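Local coordinates for protein transcriptional regulator, LYSR family (Neisseria meningitidis, PDB 4AB5) that probably acts as a MetR-like, LysR-family regulator of methionine-biosynthesis genes, this chain being its regulatory domain without the DNA-binding part, at residues A187-T190 against E191-D194; V14-H17 against T18-D21. All coordinates share one frame; numbering follows the deposited sequence.

Contact 1: A187-T190 against E191-D194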
loop_
_atom_site.group_PDB
_atom_site.type_symbol
_atom_site.label_atom_id
_atom_site.label_comp_id
_atom_site.label_asym_id
_atom_site.label_seq_id
_atom_site.Cartn_x
_atom_site.Cartn_y
_atom_site.Cartn_z
ATOM N N ALA B 187 -17.496 -11.217 -9.016
ATOM C CA ALA B 187 -18.190 -11.285 -10.293
ATOM C C ALA B 187 -17.394 -12.149 -11.281
ATOM O O ALA B 187 -16.172 -12.038 -11.359
ATOM C CB ALA B 187 -18.374 -9.881 -10.855
ATOM N N ILE B 188 -18.087 -13.032 -12.004
ATOM C CA ILE B 188 -17.538 -13.881 -13.062
ATOM C C ILE B 188 -18.522 -13.862 -14.255
ATOM O O ILE B 188 -19.662 -13.387 -14.113
ATOM C CB ILE B 188 -17.226 -15.341 -12.600
ATOM C CG1 ILE B 188 -18.483 -16.100 -12.099
ATOM C CG2 ILE B 188 -16.064 -15.411 -11.611
ATOM C CD1 ILE B 188 -18.345 -17.622 -12.027
ATOM N N ARG B 189 -18.094 -14.404 -15.417
ATOM C CA ARG B 189 -18.961 -14.526 -16.587
ATOM C C ARG B 189 -19.914 -15.674 -16.276
ATOM O O ARG B 189 -19.549 -16.577 -15.529
ATOM C CB ARG B 189 -18.149 -14.903 -17.830
ATOM C CG ARG B 189 -17.238 -13.825 -18.371
ATOM C CD ARG B 189 -16.394 -14.440 -19.468
ATOM N NE ARG B 189 -15.113 -13.755 -19.642
ATOM C CZ ARG B 189 -13.995 -14.069 -18.996
ATOM N NH1 ARG B 189 -13.984 -15.058 -18.110
ATOM N NH2 ARG B 189 -12.879 -13.397 -19.232
ATOM N N THR B 190 -21.121 -15.637 -16.814
ATOM C CA THR B 190 -22.095 -16.710 -16.602
ATOM C C THR B 190 -21.623 -18.041 -17.216
ATOM O O THR B 190 -21.906 -19.091 -16.640
ATOM C CB THR B 190 -23.510 -16.250 -17.009
ATOM O OG1 THR B 190 -23.763 -15.000 -16.367
ATOM C CG2 THR B 190 -24.595 -17.240 -16.601
ATOM N N GLU B 191 -20.857 -17.995 -18.335
ATOM C CA GLU B 191 -20.301 -19.189 -18.986
ATOM C C GLU B 191 -19.306 -19.896 -18.056
ATOM O O GLU B 191 -19.219 -21.116 -18.073
ATOM C CB GLU B 191 -19.608 -18.828 -20.320
ATOM C CG GLU B 191 -19.305 -20.024 -21.232
ATOM C CD GLU B 191 -18.041 -20.833 -20.955
ATOM O OE1 GLU B 191 -16.943 -20.230 -20.923
ATOM O OE2 GLU B 191 -18.145 -22.070 -20.779
ATOM N N ASP B 192 -18.581 -19.132 -17.246
ATOM C CA ASP B 192 -17.545 -19.634 -16.351
ATOM C C ASP B 192 -18.031 -20.153 -14.988
ATOM O O ASP B 192 -17.205 -20.618 -14.192
ATOM C CB ASP B 192 -16.444 -18.577 -16.195
ATOM C CG ASP B 192 -15.564 -18.378 -17.415
ATOM O OD1 ASP B 192 -15.851 -18.979 -18.460
ATOM O OD2 ASP B 192 -14.588 -17.625 -17.320
ATOM N N THR B 193 -19.361 -20.112 -14.725
ATOM C CA THR B 193 -19.975 -20.591 -13.467
ATOM C C THR B 193 -19.648 -22.073 -13.144
ATOM O O THR B 193 -19.760 -22.493 -11.986
ATOM C CB THR B 193 -21.494 -20.374 -13.472
ATOM O OG1 THR B 193 -22.063 -20.926 -14.664
ATOM C CG2 THR B 193 -21.903 -18.926 -13.263
ATOM N N ASP B 194 -19.252 -22.842 -14.175
ATOM C CA ASP B 194 -18.902 -24.266 -14.096
ATOM C C ASP B 194 -17.463 -24.539 -13.621
ATOM O O ASP B 194 -17.209 -25.636 -13.130
ATOM C CB ASP B 194 -19.176 -24.975 -15.445
ATOM C CG ASP B 194 -18.543 -24.363 -16.695
ATOM O OD1 ASP B 194 -17.999 -23.241 -16.605
ATOM O OD2 ASP B 194 -18.636 -24.986 -17.770
#
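Arg189 reaches forward to Asp192 near the end of strand 171-189, where the chain passes into the loop that leads to helix 196-212, and the two side chains run side by side in the same direction. The bond is a salt bridge made through one atom of each group, NH1 of Arg189 to OD2 of Asp192 at 2.8 Å. The carboxylate oxygen lies at the edge of the guanidinium, near its plane, yet the two flat groups are turned 65° apart and the hydrogen bond within the bridge is weak.

Ile188 supplies the apolar half of the closely packed side. Its CD1 lies 3.7 Å from Thr193 CA and 4.0 Å from Thr193 CG2, while Leu198 of the following helix touches both Ile188 and Asp192. The chain between is bent by two overlapping turns: Asp192 N donates weakly to Arg189 O (3.2 Å), then Thr193 N, also weakly, to Thr190 O (3.3 Å). A further grip on that second carbonyl comes from Thr193 OG1, 2.7 Å from Thr190 O. The hydroxyl is placed there by a chi1 of 52°, which sets OG1 between backbone N and carbonyl carbon, and it meets the oxygen at a C=O...donor angle of 159°.

On the solvent side the grip is looser. The CB atoms of Thr190 and Glu191 point away from the turn, though each still touches it; Thr190 OG1 finds its partner in Ser73 of strand 72-86.

Arg189 also gives a weak hydrogen bond from NE to Leu53 O and forms a long, weak ion pair with Asp59. Asp192, held at OD2 by a weak bond, supplies the nearer of these two negative charges, which probably keep the buried guanidinium protonated.

Contact 2: V14-H17 against T18-D21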
loop_
_atom_site.group_PDB
_atom_site.type_symbol
_atom_site.label_atom_id
_atom_site.label_comp_id
_atom_site.label_asym_id
_atom_site.label_seq_id
_atom_site.Cartn_x
_atom_site.Cartn_y
_atom_site.Cartn_z
ATOM N N VAL B 14 -9.532 -5.828 -9.712
ATOM C CA VAL B 14 -9.823 -5.183 -8.433
ATOM C C VAL B 14 -9.344 -3.733 -8.438
ATOM O O VAL B 14 -8.184 -3.466 -8.750
ATOM C CB VAL B 14 -9.292 -6.018 -7.219
ATOM C CG1 VAL B 14 -7.806 -6.351 -7.353
ATOM C CG2 VAL B 14 -9.602 -5.358 -5.870
ATOM N N GLU B 15 -10.248 -2.803 -8.108
ATOM C CA GLU B 15 -9.921 -1.383 -8.032
ATOM C C GLU B 15 -9.993 -0.859 -6.586
ATOM O O GLU B 15 -9.675 0.306 -6.344
ATOM C CB GLU B 15 -10.821 -0.556 -8.971
ATOM C CG GLU B 15 -10.574 -0.763 -10.460
ATOM C CD GLU B 15 -9.157 -0.586 -10.979
ATOM O OE1 GLU B 15 -8.488 0.403 -10.602
ATOM O OE2 GLU B 15 -8.728 -1.435 -11.793
ATOM N N CYS B 16 -10.378 -1.734 -5.632
ATOM C CA CYS B 16 -10.556 -1.437 -4.210
ATOM C C CYS B 16 -9.251 -1.683 -3.439
ATOM O O CYS B 16 -8.694 -2.782 -3.503
ATOM C CB CYS B 16 -11.737 -2.243 -3.660
ATOM S SG CYS B 16 -11.604 -2.759 -1.918
ATOM N N HIS B 17 -8.759 -0.645 -2.732
ATOM C CA HIS B 17 -7.498 -0.648 -1.977
ATOM C C HIS B 17 -7.463 -1.582 -0.760
ATOM O O HIS B 17 -6.519 -2.364 -0.639
ATOM C CB HIS B 17 -7.126 0.785 -1.577
ATOM C CG HIS B 17 -6.725 1.671 -2.718
ATOM N ND1 HIS B 17 -5.446 2.195 -2.807
ATOM C CD2 HIS B 17 -7.462 2.147 -3.751
ATOM C CE1 HIS B 17 -5.438 2.949 -3.893
ATOM N NE2 HIS B 17 -6.627 2.954 -4.495
ATOM N N THR B 18 -8.465 -1.488 0.151
ATOM C CA THR B 18 -8.542 -2.321 1.366
ATOM C C THR B 18 -8.630 -3.814 1.051
ATOM O O THR B 18 -8.117 -4.627 1.820
ATOM C CB THR B 18 -9.654 -1.862 2.336
ATOM O OG1 THR B 18 -10.931 -1.914 1.696
ATOM C CG2 THR B 18 -9.403 -0.489 2.917
ATOM N N CYS B 19 -9.260 -4.158 -0.096
ATOM C CA CYS B 19 -9.445 -5.512 -0.640
ATOM C C CYS B 19 -8.151 -6.329 -0.656
ATOM O O CYS B 19 -8.167 -7.498 -0.274
ATOM C CB CYS B 19 -10.079 -5.451 -2.027
ATOM S SG CYS B 19 -11.772 -4.796 -2.043
ATOM N N PHE B 20 -7.031 -5.690 -1.052
ATOM C CA PHE B 20 -5.689 -6.275 -1.140
ATOM C C PHE B 20 -5.207 -6.924 0.162
ATOM O O PHE B 20 -4.479 -7.924 0.111
ATOM C CB PHE B 20 -4.685 -5.228 -1.648
ATOM C CG PHE B 20 -4.738 -4.978 -3.137
ATOM C CD1 PHE B 20 -5.709 -4.144 -3.686
ATOM C CD2 PHE B 20 -3.809 -5.565 -3.991
ATOM C CE1 PHE B 20 -5.758 -3.914 -5.071
ATOM C CE2 PHE B 20 -3.868 -5.352 -5.373
ATOM C CZ PHE B 20 -4.836 -4.520 -5.904
ATOM N N ASP B 21 -5.642 -6.398 1.321
ATOM C CA ASP B 21 -5.279 -6.957 2.621
ATOM C C ASP B 21 -5.687 -8.413 2.800
ATOM O O ASP B 21 -4.925 -9.188 3.380
ATOM C CB ASP B 21 -5.806 -6.082 3.769
ATOM C CG ASP B 21 -5.022 -4.798 3.989
ATOM O OD1 ASP B 21 -3.989 -4.600 3.298
ATOM O OD2 ASP B 21 -5.432 -3.993 4.860
#
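A disulfide-closed turn joins Cys16 to Cys19 in the connection between strand 8-13 and helix 20-33, close to the centre of the chain. The two cysteines have the Cys-X-X-Cys spacing, and their SG atoms are bonded at 2.0 Å with a chi3 of 97°, near the preferred right angle for a disulfide. Cys19 SG stands beside its backbone N, at a chi1 of -65°, which carries the sulfur back toward Cys16 rather than forward along the helix.

The backbone follows the same bend. Phe20 N makes a weak hydrogen bond to His17 O at 3.4 Å, and Asp21 N reaches Thr18 O at 3.1 Å, so turn and helix run into one another. The side chain of Phe20 turns back toward the residues before it, edge-on to two carbonyl oxygens: those of Cys16 and His17 lie near the ring plane, with Cys16 O 3.3 Å from Phe20 CD1. Val14 comes obliquely to the far end of the same ring, its CG1 3.8 Å from Phe20 CZ, while its other methyl, CG2, packs 3.9 Å from Cys19 CB. The two methyls of one valine thus bridge the disulfide-bonded Cys19 and the aromatic ring.

Next to this apolar group, Ile62 of strand 60-63 touches both Val14 and Cys19. Other neighbours come from further along the chain: the His17 ring stacks on Tyr111 and its ND1 makes a weak hydrogen bond with Glu138 O, whereas Thr18 rests against Trp159 and Thr160 of helix 158-166. Phe20 and Asp21 pack on Ile141 of the second subunit, in its helix 140-148, so the first turn of helix 20-33 touches the second subunit, while Val14 and Cys19 touch strand 60-63 of their own chain.

Overall arrangement
Both contacts are local turns at a passage from strand to helix, and both belong to the LysR substrate-binding domain with its periplasmic-binding-protein type of fold. Contact 2 comes first, between strand 8-13 and helix 20-33; contact 1 follows much later, around the end of strand 171-189 and ahead of helix 196-212. Their centres are 21 Å apart and their nearest atoms about 9 Å, without touching. The mixed sheet links them, since strand 60-63 pairs with both 8-13 and 171-189. Contact 2, near the middle of the chain, thus ties a strand-to-helix passage to the second subunit, whereas contact 1, 22 Å from the centre, is a peripheral turn of the same domain.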